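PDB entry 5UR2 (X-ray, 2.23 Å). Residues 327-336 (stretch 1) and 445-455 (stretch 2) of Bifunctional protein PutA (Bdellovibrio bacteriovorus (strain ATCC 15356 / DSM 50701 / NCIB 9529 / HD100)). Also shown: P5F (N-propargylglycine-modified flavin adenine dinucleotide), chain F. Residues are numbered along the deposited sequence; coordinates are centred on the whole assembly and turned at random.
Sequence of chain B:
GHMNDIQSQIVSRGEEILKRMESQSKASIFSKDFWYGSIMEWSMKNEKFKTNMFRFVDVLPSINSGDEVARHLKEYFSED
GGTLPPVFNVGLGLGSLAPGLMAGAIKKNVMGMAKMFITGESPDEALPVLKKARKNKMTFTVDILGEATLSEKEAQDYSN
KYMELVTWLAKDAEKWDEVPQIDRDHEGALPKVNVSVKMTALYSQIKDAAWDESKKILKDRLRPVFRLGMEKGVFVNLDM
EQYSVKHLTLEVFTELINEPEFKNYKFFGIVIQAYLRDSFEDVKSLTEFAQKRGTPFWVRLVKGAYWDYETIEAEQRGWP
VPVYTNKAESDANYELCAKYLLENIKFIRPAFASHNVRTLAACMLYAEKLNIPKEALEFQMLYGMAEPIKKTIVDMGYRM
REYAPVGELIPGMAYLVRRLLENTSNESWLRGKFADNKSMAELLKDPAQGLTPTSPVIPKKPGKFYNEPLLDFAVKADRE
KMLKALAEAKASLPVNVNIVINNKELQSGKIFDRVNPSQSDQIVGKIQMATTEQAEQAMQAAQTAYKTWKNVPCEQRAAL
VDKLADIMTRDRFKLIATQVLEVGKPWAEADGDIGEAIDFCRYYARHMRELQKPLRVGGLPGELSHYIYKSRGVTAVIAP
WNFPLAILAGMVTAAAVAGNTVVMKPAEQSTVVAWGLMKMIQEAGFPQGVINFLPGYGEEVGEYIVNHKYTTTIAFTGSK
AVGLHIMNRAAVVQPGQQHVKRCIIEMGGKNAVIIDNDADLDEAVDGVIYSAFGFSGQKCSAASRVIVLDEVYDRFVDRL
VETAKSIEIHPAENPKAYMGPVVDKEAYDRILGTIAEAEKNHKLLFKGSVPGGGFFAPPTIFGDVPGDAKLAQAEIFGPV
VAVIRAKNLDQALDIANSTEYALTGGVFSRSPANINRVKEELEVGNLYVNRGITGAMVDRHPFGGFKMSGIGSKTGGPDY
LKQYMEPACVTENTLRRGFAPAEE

Stretch 1 (327-336) KAESDANYEL
Stretch 2 (445-455) KDPAQGLTPTS

A helix that serves a cofactor on one flank can anchor a loop on another, and residues 327-336 and 445-455 of PutA illustrate how a single carboxylate may hold such a loop while apolar side chains pack beside it. The anchor is Glu-329, in the first turn of the modelled helix. Its CA-to-CB bond points sideways to the loop, but chi1 of -76° (m), chi2 of -178° (t) and chi3 of -60° carry the carboxylate to Thr-454. There Thr-454 OG1 donates to Glu-329 OE1 at 2.6 Å, and Thr-454 N donates to Glu-329 OE2 at 2.9 Å with an N-H...O angle of 160°. Both oxygens are thus engaged by one residue, whose p rotamer (chi1 61°) and extended backbone (phi/psi -109/160) set hydroxyl and amide toward the same acid. The approach also brings Glu-329 OE2 to 3.2 Å from Pro-453 CA.

The helix is regular, with phi near -60° and psi from -29° to -49°; i to i+4 hydrogen bonds run from Asp-331 N to Lys-327 O (3.2 Å) through Leu-336 N to Ala-332 O (3.0 Å). The CA-to-CB bonds of Lys-327 and Ser-330 point away from the loop. Lys-327 NZ forms a salt bridge with Asp-331 OD2 (2.9 Å) and donates to P5F O1A (2.9 Å), while Ser-330 OG donates to P5F N3A (2.8 Å).

The loop has neither helix nor strand but contains two overlapping turns. A type I turn spans Asp-446 to Gln-449, closed by Gln-449 N to Asp-446 O at 2.9 Å; Asp-446 OD1 (chi1 t) also accepts from Ala-448 N at 3.0 Å. A type II turn follows from Ala-448 to Leu-451, closed by Leu-451 N to Ala-448 O at 3.1 Å, with Gly-450 at phi/psi 61/22, a positive phi that favours glycine.

These turns present Pro-447 and Leu-451 to the helix. The register places Ala-328 CA 5.0 Å from Pro-447 CA, and Glu-329 CA 7.0 Å from Leu-451 CA. Pro-447, C-gamma endo, packs its CB 3.6 Å from Ala-328 O and 3.5 Å from Asp-331 CB, and Pro-447 CB lies 4.2 Å from Ala-332 CB. Leu-451 (chi1 179°, chi2 61°) sets CD1 3.9 Å from Ala-328 CB and 3.8 Å from Glu-329 CG, with CD2 3.8 Å from Ala-332 CB. The two alanines, one helical turn apart, therefore both meet Pro-447 and Leu-451. Farther along, Glu-335 OE2 reaches 3.8 Å from Pro-447 CG. Altogether the contact buries 424 Å², both sides summed.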

# COMPACT_ATOMS: atom_id res chain seq x y z
N LYS B 327 12.92 -37.90 5.49
CA LYS B 327 13.41 -38.98 4.63
C LYS B 327 13.49 -40.31 5.39
O LYS B 327 13.33 -41.38 4.79
CB LYS B 327 14.77 -38.60 4.03
CG LYS B 327 15.18 -39.51 2.85
CD LYS B 327 16.24 -40.55 3.28
CE LYS B 327 16.59 -41.50 2.13
NZ LYS B 327 17.58 -42.55 2.56
N ALA B 328 13.75 -40.26 6.70
CA ALA B 328 13.74 -41.47 7.51
C ALA B 328 12.36 -42.13 7.55
O ALA B 328 12.27 -43.35 7.70
CB ALA B 328 14.25 -41.17 8.93
N GLU B 329 11.27 -41.35 7.42
CA GLU B 329 9.94 -41.96 7.30
C GLU B 329 9.86 -42.85 6.06
O GLU B 329 9.28 -43.93 6.12
CB GLU B 329 8.83 -40.91 7.21
CG GLU B 329 8.45 -40.23 8.50
CD GLU B 329 7.30 -39.25 8.32
OE1 GLU B 329 7.44 -38.28 7.53
OE2 GLU B 329 6.24 -39.47 8.94
N SER B 330 10.42 -42.40 4.93
CA SER B 330 10.39 -43.22 3.72
C SER B 330 11.19 -44.51 3.91
O SER B 330 10.71 -45.60 3.58
CB SER B 330 10.92 -42.43 2.53
OG SER B 330 10.06 -41.36 2.23
N ASP B 331 12.40 -44.40 4.46
CA ASP B 331 13.21 -45.60 4.71
C ASP B 331 12.47 -46.55 5.65
O ASP B 331 12.33 -47.75 5.36
CB ASP B 331 14.55 -45.20 5.34
CG ASP B 331 15.48 -44.44 4.37
OD1 ASP B 331 15.26 -44.45 3.14
OD2 ASP B 331 16.45 -43.84 4.88
N ALA B 332 11.92 -46.02 6.75
CA ALA B 332 11.25 -46.88 7.72
C ALA B 332 10.03 -47.55 7.11
O ALA B 332 9.78 -48.74 7.35
CB ALA B 332 10.85 -46.08 8.96
N ASN B 333 9.26 -46.80 6.32
CA ASN B 333 8.10 -47.37 5.65
C ASN B 333 8.53 -48.41 4.61
O ASN B 333 7.85 -49.42 4.42
CB ASN B 333 7.28 -46.25 5.00
CG ASN B 333 5.96 -46.75 4.49
OD1 ASN B 333 5.10 -47.13 5.29
ND2 ASN B 333 5.78 -46.76 3.18
N TYR B 334 9.66 -48.17 3.93
CA TYR B 334 10.18 -49.17 2.99
C TYR B 334 10.42 -50.49 3.70
O TYR B 334 9.97 -51.55 3.25
CB TYR B 334 11.47 -48.67 2.34
CG TYR B 334 11.95 -49.51 1.17
CD1 TYR B 334 12.51 -50.77 1.35
CD2 TYR B 334 11.86 -49.01 -0.13
CE1 TYR B 334 12.95 -51.54 0.27
CE2 TYR B 334 12.29 -49.76 -1.21
CZ TYR B 334 12.83 -51.02 -1.01
OH TYR B 334 13.24 -51.74 -2.11
N GLU B 335 11.10 -50.44 4.84
CA GLU B 335 11.41 -51.67 5.55
C GLU B 335 10.14 -52.34 6.06
O GLU B 335 10.01 -53.57 5.99
CB GLU B 335 12.42 -51.39 6.68
CG GLU B 335 13.79 -51.00 6.12
CD GLU B 335 14.90 -50.80 7.16
OE1 GLU B 335 14.77 -51.25 8.31
OE2 GLU B 335 15.92 -50.18 6.80
N LEU B 336 9.17 -51.56 6.53
CA LEU B 336 7.89 -52.12 6.96
C LEU B 336 7.18 -52.82 5.80
O LEU B 336 6.69 -53.95 5.95
CB LEU B 336 7.02 -51.01 7.56
CG LEU B 336 5.59 -51.38 7.97
CD1 LEU B 336 5.63 -52.18 9.30
CD2 LEU B 336 4.70 -50.16 8.11
N LYS B 445 22.10 -46.93 10.62
CA LYS B 445 21.20 -46.90 11.77
C LYS B 445 19.76 -47.16 11.35
O LYS B 445 19.36 -46.97 10.19
CB LYS B 445 21.28 -45.54 12.48
CG LYS B 445 20.37 -44.48 11.87
CD LYS B 445 20.39 -43.19 12.68
CE LYS B 445 19.26 -42.25 12.24
NZ LYS B 445 19.44 -41.76 10.84
N ASP B 446 18.98 -47.59 12.32
CA ASP B 446 17.58 -47.92 12.09
C ASP B 446 16.80 -46.64 11.78
O ASP B 446 16.72 -45.76 12.64
CB ASP B 446 17.02 -48.65 13.32
CG ASP B 446 15.56 -49.06 13.18
OD1 ASP B 446 14.96 -48.84 12.10
OD2 ASP B 446 15.02 -49.63 14.15
N PRO B 447 16.21 -46.51 10.59
CA PRO B 447 15.44 -45.28 10.29
C PRO B 447 14.26 -45.08 11.22
O PRO B 447 13.82 -43.93 11.40
CB PRO B 447 14.96 -45.51 8.84
CG PRO B 447 14.97 -47.02 8.69
CD PRO B 447 16.15 -47.49 9.49
N ALA B 448 13.75 -46.16 11.82
CA ALA B 448 12.66 -46.07 12.78
C ALA B 448 13.10 -45.52 14.12
O ALA B 448 12.24 -45.07 14.89
CB ALA B 448 11.99 -47.43 12.97
N GLN B 449 14.40 -45.51 14.42
CA GLN B 449 14.86 -45.07 15.73
C GLN B 449 14.64 -43.57 15.90
O GLN B 449 15.12 -42.77 15.09
CB GLN B 449 16.33 -45.41 15.93
CG GLN B 449 16.96 -44.72 17.15
CD GLN B 449 18.40 -45.14 17.42
OE1 GLN B 449 19.30 -44.93 16.61
NE2 GLN B 449 18.62 -45.72 18.58
N GLY B 450 13.93 -43.19 16.96
CA GLY B 450 13.62 -41.79 17.17
C GLY B 450 12.80 -41.16 16.07
O GLY B 450 12.81 -39.93 15.94
N LEU B 451 12.08 -41.96 15.28
CA LEU B 451 11.39 -41.45 14.10
C LEU B 451 10.19 -40.59 14.52
O LEU B 451 9.26 -41.08 15.16
CB LEU B 451 10.92 -42.60 13.22
CG LEU B 451 10.15 -42.16 11.97
CD1 LEU B 451 11.02 -41.26 11.04
CD2 LEU B 451 9.60 -43.37 11.24
N THR B 452 10.22 -39.33 14.10
CA THR B 452 9.15 -38.39 14.33
C THR B 452 8.28 -38.28 13.09
O THR B 452 8.80 -37.99 12.00
CB THR B 452 9.73 -37.03 14.69
OG1 THR B 452 10.67 -36.63 13.68
CG2 THR B 452 10.46 -37.11 16.04
N PRO B 453 6.98 -38.52 13.18
CA PRO B 453 6.13 -38.45 11.99
C PRO B 453 5.99 -37.02 11.49
O PRO B 453 6.17 -36.05 12.21
CB PRO B 453 4.78 -38.98 12.47
CG PRO B 453 4.90 -39.17 13.97
CD PRO B 453 6.21 -38.64 14.43
N THR B 454 5.66 -36.91 10.20
CA THR B 454 5.27 -35.64 9.62
C THR B 454 3.78 -35.67 9.32
O THR B 454 3.16 -36.73 9.21
CB THR B 454 6.04 -35.32 8.33
OG1 THR B 454 5.79 -36.34 7.34
CG2 THR B 454 7.56 -35.18 8.60
N SER B 455 3.23 -34.54 9.19
CA SER B 455 1.83 -34.41 8.85
C SER B 455 1.69 -34.12 7.37
O SER B 455 2.50 -33.38 6.80
CB SER B 455 1.18 -33.26 9.64
OG SER B 455 -0.09 -32.91 9.08
PA P5F F . 17.94 -43.43 -0.84
O1A P5F F . 18.11 -44.42 0.36
O2A P5F F . 18.84 -42.30 -0.91
O5B P5F F . 16.61 -42.73 -0.92
C5B P5F F . 16.34 -41.54 -1.66
C4B P5F F . 14.82 -41.37 -1.75
O4B P5F F . 14.23 -40.96 -0.54
C3B P5F F . 14.31 -40.38 -2.75
O3B P5F F . 14.33 -40.87 -4.04
C2B P5F F . 12.94 -40.12 -2.28
O2B P5F F . 12.10 -41.14 -2.71
C1B P5F F . 13.08 -40.20 -0.80
N9A P5F F . 13.24 -38.92 -0.15
C8A P5F F . 14.21 -37.96 -0.37
N7A P5F F . 14.01 -36.94 0.46
C5A P5F F . 12.90 -37.20 1.27
C6A P5F F . 12.22 -36.51 2.27
N6A P5F F . 12.67 -35.21 2.71
N1A P5F F . 11.13 -37.04 2.86
C2A P5F F . 10.67 -38.26 2.49
N3A P5F F . 11.29 -38.94 1.49
C4A P5F F . 12.38 -38.46 0.88
N1 P5F F . 10.63 -44.42 -8.72
C2 P5F F . 9.21 -44.24 -8.94
O2 P5F F . 8.55 -43.28 -8.21
N3 P5F F . 8.51 -45.06 -9.88
C4 P5F F . 9.16 -46.06 -10.65
O4 P5F F . 8.40 -46.82 -11.55
C4X P5F F . 10.65 -46.24 -10.42
N5 P5F F . 11.45 -47.15 -11.25
C5X P5F F . 12.74 -47.56 -10.68
C6 P5F F . 13.37 -48.85 -11.12
C7 P5F F . 14.57 -49.30 -10.51
C7M P5F F . 15.19 -50.60 -10.96
C8 P5F F . 15.19 -48.53 -9.47
C8M P5F F . 16.46 -48.98 -8.80
C9 P5F F . 14.60 -47.31 -9.05
C9A P5F F . 13.34 -46.83 -9.69
N10 P5F F . 12.73 -45.59 -9.23
C10 P5F F . 11.32 -45.43 -9.49
C1' P5F F . 13.44 -44.60 -8.38
C2' P5F F . 13.38 -44.97 -6.89
O2' P5F F . 12.09 -44.84 -6.45
C3' P5F F . 14.31 -44.16 -5.99
O3' P5F F . 13.93 -42.84 -6.05
C4' P5F F . 15.79 -44.23 -6.35
O4' P5F F . 16.01 -45.47 -6.95
C5' P5F F . 16.77 -43.93 -5.20
O5' P5F F . 16.38 -44.48 -3.96
P P5F F . 17.37 -45.18 -2.89
O1P P5F F . 16.76 -46.29 -1.94
O2P P5F F . 18.56 -45.60 -3.83
O3P P5F F . 18.16 -43.91 -2.24
C21 P5F F . 11.18 -45.75 -13.44
C22 P5F F . 11.29 -46.56 -12.37
C23 P5F F . 9.80 -45.39 -14.03